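Local coordinates for nitrogenase molybdenum-iron protein beta chain (Clostridium pasteurianum, PDB 4WES) that forms part of the molybdenum-iron component of nitrogenase, which reduces dinitrogen to ammonia, and shares an [8Fe-7S] cluster with the alpha chain, at residues K21-G27 / P140-H146; S42-C48 / T105-E109; C49-R53 / M65-S69. One frame throughout, in Å; residues are numbered along the deposited sequence. Where two conformers were deposited one is given.

Contact 1: K21-G27 / P140-H146; sequences KTCQPVG and PSYVGSH. With CLF (Fe(8)-S(7) cluster), chain H.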
loop_
_atom_site.group_PDB
_atom_site.type_symbol
_atom_site.label_atom_id
_atom_site.label_comp_id
_atom_site.label_asym_id
_atom_site.label_seq_id
_atom_site.Cartn_x
_atom_site.Cartn_y
_atom_site.Cartn_z
ATOM N N LYS B 21 -22.758 -8.899 -5.083
ATOM C CA LYS B 21 -22.701 -10.089 -5.928
ATOM C C LYS B 21 -22.886 -9.622 -7.358
ATOM O O LYS B 21 -23.361 -8.496 -7.603
ATOM C CB LYS B 21 -23.834 -11.084 -5.601
ATOM C CG LYS B 21 -25.238 -10.503 -5.762
ATOM C CD LYS B 21 -26.330 -11.541 -5.891
ATOM C CE LYS B 21 -27.690 -10.858 -6.012
ATOM N NZ LYS B 21 -28.804 -11.813 -6.229
ATOM N N THR B 22 -22.568 -10.507 -8.309
ATOM C CA THR B 22 -23.088 -10.366 -9.647
ATOM C C THR B 22 -23.688 -11.731 -10.078
ATOM O O THR B 22 -23.875 -12.585 -9.222
ATOM C CB THR B 22 -22.042 -9.788 -10.617
ATOM O OG1 THR B 22 -22.722 -9.490 -11.832
ATOM C CG2 THR B 22 -20.844 -10.680 -10.843
ATOM N N CYS B 23 -24.074 -11.862 -11.338
ATOM C CA CYS B 23 -24.821 -13.057 -11.750
ATOM C C CYS B 23 -23.930 -14.229 -12.115
ATOM O O CYS B 23 -22.729 -14.111 -12.399
ATOM C CB CYS B 23 -25.791 -12.739 -12.890
ATOM S SG CYS B 23 -25.077 -11.961 -14.365
ATOM N N GLN B 24 -24.548 -15.407 -12.178
ATOM C CA GLN B 24 -23.840 -16.669 -12.437
ATOM C C GLN B 24 -22.850 -16.668 -13.611
ATOM O O GLN B 24 -21.754 -17.226 -13.432
ATOM C CB GLN B 24 -24.814 -17.842 -12.701
ATOM C CG GLN B 24 -25.624 -18.265 -11.502
ATOM C CD GLN B 24 -25.983 -19.745 -11.539
ATOM O OE1 GLN B 24 -25.315 -20.557 -12.197
ATOM N NE2 GLN B 24 -26.987 -20.103 -10.765
ATOM N N PRO B 25 -23.219 -16.178 -14.805
ATOM C CA PRO B 25 -22.399 -16.556 -15.964
ATOM C C PRO B 25 -20.928 -16.185 -15.903
ATOM O O PRO B 25 -20.104 -16.969 -16.381
ATOM C CB PRO B 25 -23.147 -15.931 -17.132
ATOM C CG PRO B 25 -24.609 -15.936 -16.667
ATOM C CD PRO B 25 -24.495 -15.532 -15.227
ATOM N N VAL B 26 -20.562 -15.015 -15.371
ATOM C CA VAL B 26 -19.130 -14.703 -15.342
ATOM C C VAL B 26 -18.357 -15.735 -14.505
ATOM O O VAL B 26 -17.175 -15.975 -14.778
ATOM C CB VAL B 26 -18.827 -13.268 -14.877
ATOM C CG1 VAL B 26 -19.042 -13.061 -13.380
ATOM C CG2 VAL B 26 -17.418 -12.864 -15.287
ATOM N N GLY B 27 -18.983 -16.295 -13.480
ATOM C CA GLY B 27 -18.308 -17.336 -12.711
ATOM C C GLY B 27 -18.030 -18.572 -13.535
ATOM O O GLY B 27 -16.990 -19.198 -13.387
ATOM N N PRO B 140 -28.614 -20.135 -14.642
ATOM C CA PRO B 140 -29.647 -19.097 -14.522
ATOM C C PRO B 140 -29.245 -17.983 -13.588
ATOM O O PRO B 140 -28.962 -18.204 -12.422
ATOM C CB PRO B 140 -30.841 -19.854 -13.969
ATOM C CG PRO B 140 -30.251 -21.015 -13.219
ATOM C CD PRO B 140 -29.032 -21.406 -14.040
ATOM N N SER B 141 -29.262 -16.759 -14.101
ATOM C CA SER B 141 -28.749 -15.631 -13.329
ATOM C C SER B 141 -29.666 -15.187 -12.196
ATOM O O SER B 141 -29.238 -14.432 -11.302
ATOM C CB SER B 141 -28.464 -14.448 -14.237
ATOM O OG SER B 141 -29.487 -14.208 -15.152
ATOM N N TYR B 142 -30.913 -15.618 -12.238
ATOM C CA TYR B 142 -31.854 -15.379 -11.168
ATOM C C TYR B 142 -31.696 -16.363 -10.008
ATOM O O TYR B 142 -32.440 -16.269 -9.049
ATOM C CB TYR B 142 -33.262 -15.368 -11.737
ATOM C CG TYR B 142 -33.596 -16.505 -12.662
ATOM C CD1 TYR B 142 -33.543 -16.327 -14.037
ATOM C CD2 TYR B 142 -33.981 -17.756 -12.195
ATOM C CE1 TYR B 142 -33.855 -17.354 -14.903
ATOM C CE2 TYR B 142 -34.322 -18.785 -13.050
ATOM C CZ TYR B 142 -34.279 -18.574 -14.422
ATOM O OH TYR B 142 -34.606 -19.584 -15.302
ATOM N N VAL B 143 -30.742 -17.291 -10.075
ATOM C CA VAL B 143 -30.403 -18.157 -8.971
ATOM C C VAL B 143 -28.995 -17.830 -8.497
ATOM O O VAL B 143 -28.042 -17.770 -9.294
ATOM C CB VAL B 143 -30.476 -19.641 -9.381
ATOM C CG1 VAL B 143 -30.001 -20.542 -8.252
ATOM C CG2 VAL B 143 -31.878 -19.999 -9.853
ATOM N N GLY B 144 -28.824 -17.621 -7.211
ATOM C CA GLY B 144 -27.466 -17.531 -6.672
ATOM C C GLY B 144 -26.723 -16.321 -7.157
ATOM O O GLY B 144 -27.294 -15.227 -7.249
ATOM N N SER B 145 -25.438 -16.505 -7.423
ATOM C CA SER B 145 -24.535 -15.452 -7.832
ATOM C C SER B 145 -23.487 -16.036 -8.765
ATOM O O SER B 145 -23.514 -17.200 -9.139
ATOM C CB SER B 145 -23.839 -14.825 -6.636
ATOM O OG SER B 145 -22.890 -15.762 -6.099
ATOM N N HIS B 146 -22.514 -15.191 -9.115
ATOM C CA HIS B 146 -21.354 -15.633 -9.876
ATOM C C HIS B 146 -20.645 -16.801 -9.195
ATOM O O HIS B 146 -20.039 -17.646 -9.891
ATOM C CB HIS B 146 -20.401 -14.447 -10.085
ATOM C CG HIS B 146 -19.886 -13.866 -8.821
ATOM N ND1 HIS B 146 -20.658 -13.090 -7.983
ATOM C CD2 HIS B 146 -18.674 -13.991 -8.232
ATOM C CE1 HIS B 146 -19.932 -12.778 -6.930
ATOM N NE2 HIS B 146 -18.723 -13.295 -7.065
HETATM FE FE1 CLF H . -30.043 -9.597 -21.383
HETATM FE FE2 CLF H . -27.603 -9.707 -20.867
HETATM FE FE3 CLF H . -28.531 -7.321 -21.905
HETATM FE FE4 CLF H . -29.132 -8.152 -19.396
HETATM S S1 CLF H . -29.341 -10.529 -19.304
HETATM S S2A CLF H . -28.376 -9.361 -22.999
HETATM S S4A CLF H . -27.070 -7.573 -20.170
HETATM S S3A CLF H . -30.662 -7.389 -20.956
HETATM FE FE5 CLF H . -28.066 -9.295 -16.321
HETATM FE FE6 CLF H . -29.222 -12.717 -16.500
HETATM FE FE7 CLF H . -26.736 -11.666 -15.973
HETATM FE FE8 CLF H . -27.272 -11.429 -18.599
HETATM S S2B CLF H . -28.740 -10.991 -15.070
HETATM S S3B CLF H . -27.220 -13.388 -17.445
HETATM S S4B CLF H . -26.092 -9.901 -17.316
HETATM O O HOH W 1 -28.134 -12.944 -8.763
HETATM O O HOH W 2 -26.827 -15.331 -10.400
#
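This is a buried contact at the [8Fe-7S] cluster: loop 21-23 and the first turn of helix 24-33 meet the loop and first helical residue between strand 133-136 and helix 146-161. Backbone and side chain of His146 both pair with Thr22: His146 N donates to Thr22 O (2.9 Å), and Thr22 N donates to His146 ND1 (3.2 Å). His146 NE2 is hydrogen-bonded to Asp320. Gln24 reaches across with NE2 to Val143 O (3.0 Å), while its OE1 is hydrogen-bonded to Asn152. The type I turn Pro140 to Val143 carries Ser141 to the metal. The site is one edge of the P-cluster: Cys23 SG binds FE7 (2.3 Å) and Ser141 OG binds FE6 (2.0 Å), an iron also held by Cys106. Cys23 CB packs 3.4 Å from Ser141 CB. Ser145 N-caps helix 146-161, its OG hydrogen-bonded to Val147 N and Thr345. A side chain at Gly27 would clash with His146 O. One water accepts from Lys21 NZ (2.9 Å) and lies 2.9 Å from Gly144 O; Lys21 also salt-bridges Asp109 of the alpha chain. A second accepts from Gln24 N (2.9 Å) and lies 2.7 Å from Ser141 O.

Contact 2: S42-C48 / T105-E109; sequences SHGSQGC and TCLSE. With CLF (Fe(8)-S(7) cluster), chain H.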
loop_
_atom_site.group_PDB
_atom_site.type_symbol
_atom_site.label_atom_id
_atom_site.label_comp_id
_atom_site.label_asym_id
_atom_site.label_seq_id
_atom_site.Cartn_x
_atom_site.Cartn_y
_atom_site.Cartn_z
ATOM N N SER B 42 -21.136 -18.206 -24.228
ATOM C CA SER B 42 -22.315 -17.687 -23.547
ATOM C C SER B 42 -23.544 -17.876 -24.414
ATOM O O SER B 42 -23.705 -17.240 -25.458
ATOM C CB SER B 42 -22.083 -16.213 -23.284
ATOM O OG SER B 42 -23.204 -15.624 -22.633
ATOM N N HIS B 43 -24.422 -18.796 -24.002
ATOM C CA HIS B 43 -25.599 -19.094 -24.788
ATOM C C HIS B 43 -26.770 -18.186 -24.348
ATOM O O HIS B 43 -27.517 -18.487 -23.420
ATOM C CB HIS B 43 -25.952 -20.587 -24.638
ATOM C CG HIS B 43 -27.124 -21.008 -25.448
ATOM N ND1 HIS B 43 -27.119 -20.993 -26.826
ATOM C CD2 HIS B 43 -28.325 -21.493 -25.070
ATOM C CE1 HIS B 43 -28.279 -21.448 -27.255
ATOM N NE2 HIS B 43 -29.027 -21.768 -26.211
ATOM N N GLY B 44 -26.880 -17.054 -25.003
ATOM C CA GLY B 44 -27.871 -16.049 -24.689
ATOM C C GLY B 44 -27.739 -14.874 -25.637
ATOM O O GLY B 44 -27.105 -14.954 -26.671
ATOM N N SER B 45 -28.344 -13.750 -25.244
ATOM C CA SER B 45 -28.118 -12.507 -25.942
ATOM C C SER B 45 -26.709 -12.012 -25.628
ATOM O O SER B 45 -26.179 -12.235 -24.531
ATOM C CB SER B 45 -29.194 -11.476 -25.526
ATOM O OG SER B 45 -28.868 -10.184 -25.989
ATOM N N GLN B 46 -26.073 -11.398 -26.622
ATOM C CA GLN B 46 -24.655 -11.044 -26.560
ATOM C C GLN B 46 -24.305 -9.991 -25.549
ATOM O O GLN B 46 -23.130 -9.853 -25.199
ATOM C CB GLN B 46 -24.151 -10.611 -27.949
ATOM C CG GLN B 46 -24.731 -9.263 -28.391
ATOM C CD GLN B 46 -24.924 -9.113 -29.862
ATOM O OE1 GLN B 46 -24.421 -9.916 -30.677
ATOM N NE2 GLN B 46 -25.603 -8.041 -30.242
ATOM N N GLY B 47 -25.296 -9.244 -25.031
ATOM C CA GLY B 47 -24.963 -8.274 -23.996
ATOM C C GLY B 47 -24.319 -8.892 -22.787
ATOM O O GLY B 47 -23.403 -8.332 -22.200
ATOM N N CYS B 48 -24.816 -10.079 -22.411
ATOM C CA CYS B 48 -24.244 -10.801 -21.282
ATOM C C CYS B 48 -22.762 -11.095 -21.542
ATOM O O CYS B 48 -21.905 -10.814 -20.712
ATOM C CB CYS B 48 -24.994 -12.140 -21.126
ATOM S SG CYS B 48 -26.759 -11.907 -20.794
ATOM N N THR B 105 -27.744 -18.131 -19.872
ATOM C CA THR B 105 -28.130 -16.860 -19.282
ATOM C C THR B 105 -29.555 -16.916 -18.792
ATOM O O THR B 105 -30.260 -17.874 -19.051
ATOM C CB THR B 105 -27.990 -15.675 -20.264
ATOM O OG1 THR B 105 -29.039 -15.704 -21.229
ATOM C CG2 THR B 105 -26.627 -15.658 -20.972
ATOM N N CYS B 106 -30.006 -15.850 -18.119
ATOM C CA CYS B 106 -31.421 -15.815 -17.764
ATOM C C CYS B 106 -32.340 -15.952 -18.975
ATOM O O CYS B 106 -33.447 -16.465 -18.827
ATOM C CB CYS B 106 -31.746 -14.513 -17.051
ATOM S SG CYS B 106 -31.148 -12.994 -17.848
ATOM N N LEU B 107 -31.904 -15.512 -20.159
ATOM C CA LEU B 107 -32.754 -15.607 -21.345
ATOM C C LEU B 107 -32.949 -17.064 -21.750
ATOM O O LEU B 107 -34.089 -17.537 -21.891
ATOM C CB LEU B 107 -32.116 -14.857 -22.500
ATOM C CG LEU B 107 -32.887 -14.863 -23.809
ATOM C CD1 LEU B 107 -34.353 -14.458 -23.652
ATOM C CD2 LEU B 107 -32.205 -14.009 -24.852
ATOM N N SER B 108 -31.849 -17.790 -21.962
ATOM C CA SER B 108 -31.997 -19.166 -22.409
ATOM C C SER B 108 -32.623 -20.047 -21.325
ATOM O O SER B 108 -33.332 -21.006 -21.660
ATOM C CB SER B 108 -30.667 -19.695 -22.921
ATOM O OG SER B 108 -29.595 -19.394 -22.037
ATOM N N GLU B 109 -32.384 -19.754 -20.053
ATOM C CA GLU B 109 -32.996 -20.503 -18.979
ATOM C C GLU B 109 -34.511 -20.205 -18.892
ATOM O O GLU B 109 -35.321 -21.122 -18.693
ATOM C CB GLU B 109 -32.285 -20.228 -17.669
ATOM C CG GLU B 109 -30.848 -20.779 -17.644
ATOM C CD GLU B 109 -30.781 -22.296 -17.697
ATOM O OE1 GLU B 109 -31.695 -22.940 -17.172
ATOM O OE2 GLU B 109 -29.842 -22.827 -18.303
HETATM FE FE1 CLF H . -30.043 -9.597 -21.383
HETATM FE FE2 CLF H . -27.603 -9.707 -20.867
HETATM FE FE3 CLF H . -28.531 -7.321 -21.905
HETATM FE FE4 CLF H . -29.132 -8.152 -19.396
HETATM S S1 CLF H . -29.341 -10.529 -19.304
HETATM S S2A CLF H . -28.376 -9.361 -22.999
HETATM S S4A CLF H . -27.070 -7.573 -20.170
HETATM S S3A CLF H . -30.662 -7.389 -20.956
HETATM FE FE5 CLF H . -28.066 -9.295 -16.321
HETATM FE FE6 CLF H . -29.222 -12.717 -16.500
HETATM FE FE7 CLF H . -26.736 -11.666 -15.973
HETATM FE FE8 CLF H . -27.272 -11.429 -18.599
HETATM S S2B CLF H . -28.740 -10.991 -15.070
HETATM S S3B CLF H . -27.220 -13.388 -17.445
HETATM S S4B CLF H . -26.092 -9.901 -17.316
HETATM O O HOH W 3 -29.159 -13.234 -22.502
#
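Segment 42-48 runs from strand 38-43 into helix 46-60 and meets 105-109, the start of helix 106-111 just after strand 99-104, beside the [8Fe-7S] cluster. The direct polar link is made by Ser108. Its chi1 is p (47°), which turns OG back over the helix start, where it accepts from Thr105 N (3.1 Å). The same OG donates to His43 O (2.7 Å). Thr105, also p, accepts from Leu107 N through OG1 (3.1 Å). Together Thr105 and Ser108 make a capping box at the N terminus of helix 106-111. Thr105 OG1 also lies 2.8 Å from a water that accepts from Ser45 N (2.9 Å). Thr105 CG2 points elsewhere, 3.8 Å from Cys48 SG and 3.8 Å from Ser42 OG. A side chain at Gly44 would clash with Thr105 OG1. Leu107 CD2 packs 4.0 Å from Ser45 CB. The m rotamer of Cys48 lets its SG bridge FE2 (2.4 Å) and FE8 (2.3 Å), and the p rotamer of Cys106 turns SG to FE6 (2.4 Å). The t rotamer of His43 sends its ring along Ser108, with CD2 3.7 Å from Ser108 CB, and NE2 is hydrogen-bonded to Asp113. Strands 38-43 and 99-104 are parallel neighbours, so helices 46-60 and 106-111 start at the same end of the sheet, while helix 115-125 packs against His43.

Contact 3: C49-R53 / M65-S69; sequences CSYHR and MASTS. With CLF (Fe(8)-S(7) cluster), chain H.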
loop_
_atom_site.group_PDB
_atom_site.type_symbol
_atom_site.label_atom_id
_atom_site.label_comp_id
_atom_site.label_asym_id
_atom_site.label_seq_id
_atom_site.Cartn_x
_atom_site.Cartn_y
_atom_site.Cartn_z
ATOM N N CYS B 49 -22.465 -11.726 -22.673
ATOM C CA CYS B 49 -21.094 -12.106 -22.986
ATOM C C CYS B 49 -20.179 -10.882 -22.932
ATOM O O CYS B 49 -19.101 -10.919 -22.329
ATOM C CB CYS B 49 -21.053 -12.742 -24.370
ATOM S SG CYS B 49 -19.433 -13.357 -24.874
ATOM N N SER B 50 -20.602 -9.773 -23.544
ATOM C CA SER B 50 -19.775 -8.565 -23.533
ATOM C C SER B 50 -19.511 -8.054 -22.125
ATOM O O SER B 50 -18.372 -7.760 -21.757
ATOM C CB SER B 50 -20.410 -7.462 -24.367
ATOM O OG SER B 50 -19.525 -6.341 -24.427
ATOM N N TYR B 51 -20.566 -7.963 -21.318
ATOM C CA TYR B 51 -20.395 -7.497 -19.953
ATOM C C TYR B 51 -19.487 -8.392 -19.134
ATOM O O TYR B 51 -18.681 -7.944 -18.315
ATOM C CB TYR B 51 -21.749 -7.371 -19.258
ATOM C CG TYR B 51 -22.592 -6.167 -19.571
ATOM C CD1 TYR B 51 -22.059 -4.944 -19.973
ATOM C CD2 TYR B 51 -23.961 -6.205 -19.308
ATOM C CE1 TYR B 51 -22.848 -3.811 -20.131
ATOM C CE2 TYR B 51 -24.764 -5.076 -19.462
ATOM C CZ TYR B 51 -24.208 -3.891 -19.852
ATOM O OH TYR B 51 -25.042 -2.799 -19.997
ATOM N N HIS B 52 -19.632 -9.703 -19.324
ATOM C CA HIS B 52 -18.898 -10.690 -18.487
ATOM C C HIS B 52 -17.432 -10.747 -18.874
ATOM O O HIS B 52 -16.547 -10.773 -18.008
ATOM C CB HIS B 52 -19.615 -12.050 -18.565
ATOM C CG HIS B 52 -21.045 -11.940 -18.119
ATOM N ND1 HIS B 52 -21.959 -12.929 -18.373
ATOM C CD2 HIS B 52 -21.712 -10.909 -17.549
ATOM C CE1 HIS B 52 -23.136 -12.516 -17.955
ATOM N NE2 HIS B 52 -23.018 -11.292 -17.456
ATOM N N ARG B 53 -17.154 -10.749 -20.170
ATOM C CA ARG B 53 -15.773 -10.599 -20.630
ATOM C C ARG B 53 -15.154 -9.327 -20.103
ATOM O O ARG B 53 -13.993 -9.270 -19.707
ATOM C CB ARG B 53 -15.731 -10.569 -22.172
ATOM C CG ARG B 53 -16.083 -11.914 -22.816
ATOM C CD ARG B 53 -16.120 -11.778 -24.327
ATOM N NE ARG B 53 -14.771 -11.483 -24.818
ATOM C CZ ARG B 53 -14.478 -10.823 -25.921
ATOM N NH1 ARG B 53 -15.412 -10.437 -26.760
ATOM N NH2 ARG B 53 -13.205 -10.553 -26.182
ATOM N N MET B 65 -11.424 -14.013 -23.409
ATOM C CA MET B 65 -12.124 -14.416 -24.619
ATOM C C MET B 65 -13.362 -15.229 -24.306
ATOM O O MET B 65 -13.315 -16.102 -23.422
ATOM C CB MET B 65 -11.189 -15.292 -25.451
ATOM C CG MET B 65 -10.211 -14.480 -26.276
ATOM S SD MET B 65 -11.122 -13.595 -27.550
ATOM C CE MET B 65 -10.143 -12.133 -27.719
ATOM N N ALA B 66 -14.440 -14.981 -25.044
ATOM C CA ALA B 66 -15.629 -15.844 -25.024
ATOM C C ALA B 66 -16.442 -15.539 -26.275
ATOM O O ALA B 66 -16.458 -14.405 -26.758
ATOM C CB ALA B 66 -16.498 -15.645 -23.791
ATOM N N SER B 67 -17.130 -16.570 -26.769
ATOM C CA SER B 67 -18.087 -16.454 -27.854
ATOM C C SER B 67 -19.512 -16.405 -27.279
ATOM O O SER B 67 -19.742 -16.667 -26.097
ATOM C CB SER B 67 -17.937 -17.642 -28.791
ATOM O OG SER B 67 -17.951 -18.858 -28.092
ATOM N N THR B 68 -20.468 -16.079 -28.153
ATOM C CA THR B 68 -21.865 -16.005 -27.747
ATOM C C THR B 68 -22.782 -16.477 -28.884
ATOM O O THR B 68 -22.436 -16.426 -30.068
ATOM C CB THR B 68 -22.277 -14.554 -27.301
ATOM O OG1 THR B 68 -23.701 -14.477 -27.141
ATOM C CG2 THR B 68 -21.853 -13.494 -28.292
ATOM N N SER B 69 -23.938 -16.985 -28.465
ATOM C CA SER B 69 -24.975 -17.362 -29.403
ATOM C C SER B 69 -25.675 -16.179 -30.055
ATOM O O SER B 69 -26.404 -16.358 -31.040
ATOM C CB SER B 69 -25.984 -18.274 -28.725
ATOM O OG SER B 69 -25.414 -19.527 -28.410
HETATM FE FE1 CLF H . -30.043 -9.597 -21.383
HETATM FE FE2 CLF H . -27.603 -9.707 -20.867
HETATM FE FE3 CLF H . -28.531 -7.321 -21.905
HETATM FE FE4 CLF H . -29.132 -8.152 -19.396
HETATM S S1 CLF H . -29.341 -10.529 -19.304
HETATM S S2A CLF H . -28.376 -9.361 -22.999
HETATM S S4A CLF H . -27.070 -7.573 -20.170
HETATM S S3A CLF H . -30.662 -7.389 -20.956
HETATM FE FE5 CLF H . -28.066 -9.295 -16.321
HETATM FE FE6 CLF H . -29.222 -12.717 -16.500
HETATM FE FE7 CLF H . -26.736 -11.666 -15.973
HETATM FE FE8 CLF H . -27.272 -11.429 -18.599
HETATM S S2B CLF H . -28.740 -10.991 -15.070
HETATM S S3B CLF H . -27.220 -13.388 -17.445
HETATM S S4B CLF H . -26.092 -9.901 -17.316
HETATM O O HOH W 4 -24.198 -14.005 -24.509
#
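Residues 49-53 are helical, with Arg53 N bonded to Cys49 O (2.9 Å). Residues 65-69 are extended up to Thr68 and include the short strand 67-68. The backbones stay apart: the nearest CA pairs are Cys49 CA to Thr68 CA at 6.2 Å and Arg53 CA to Met65 CA at 6.6 Å. Side chains one helical turn apart fill the space. Cys49 CB packs 3.7 Å from Thr68 CB, and Cys49 SG lies 3.9 Å from Ala66 CB. Arg53 CG is 3.9 Å from Ala66 CB. Arg53 NH2 lies 3.8 Å from Met65 CE, while Arg53 NE is hydrogen-bonded to Ala64 O. A water accepts weakly from Cys49 N (3.4 Å) and bonds Thr68 OG1 (2.7 Å), which is also hydrogen-bonded to Ser70 N. Tyr51 and His52 do not touch 65-69. Instead His52 NE2 lies 3.4 Å from cluster sulfur S4B, and Tyr51 CE2 lies 3.5 Å from S4A. This is helix-on-strand packing in the beta-alpha-beta unit of strand 38-43, helix 46-60 and strand 67-68, at the P-cluster pocket.

From the N terminus, residues 21-27 come first, but contact 1 closes only when the chain returns at 140-146. Contact 2 is nested inside that loop and joins 42-48 to 105-109. Contact 3 is nested inside contact 2 and closes the shortest loop, 49-53 with 65-69. None of the loops cross. Contacts 2 and 3 share helix 46-60; contact 2 holds the end of strand 38-43 and contact 3 its neighbour in the parallel sheet, 67-68. Ser42 N lies 2.8 Å from Ser67 O there, a probable hydrogen bond. Contact 1 brings helix 24-33 and the loop before helix 146-161 to the other two: Pro25 packs on His52, and Ser141 on Cys106. All three contacts touch the cluster.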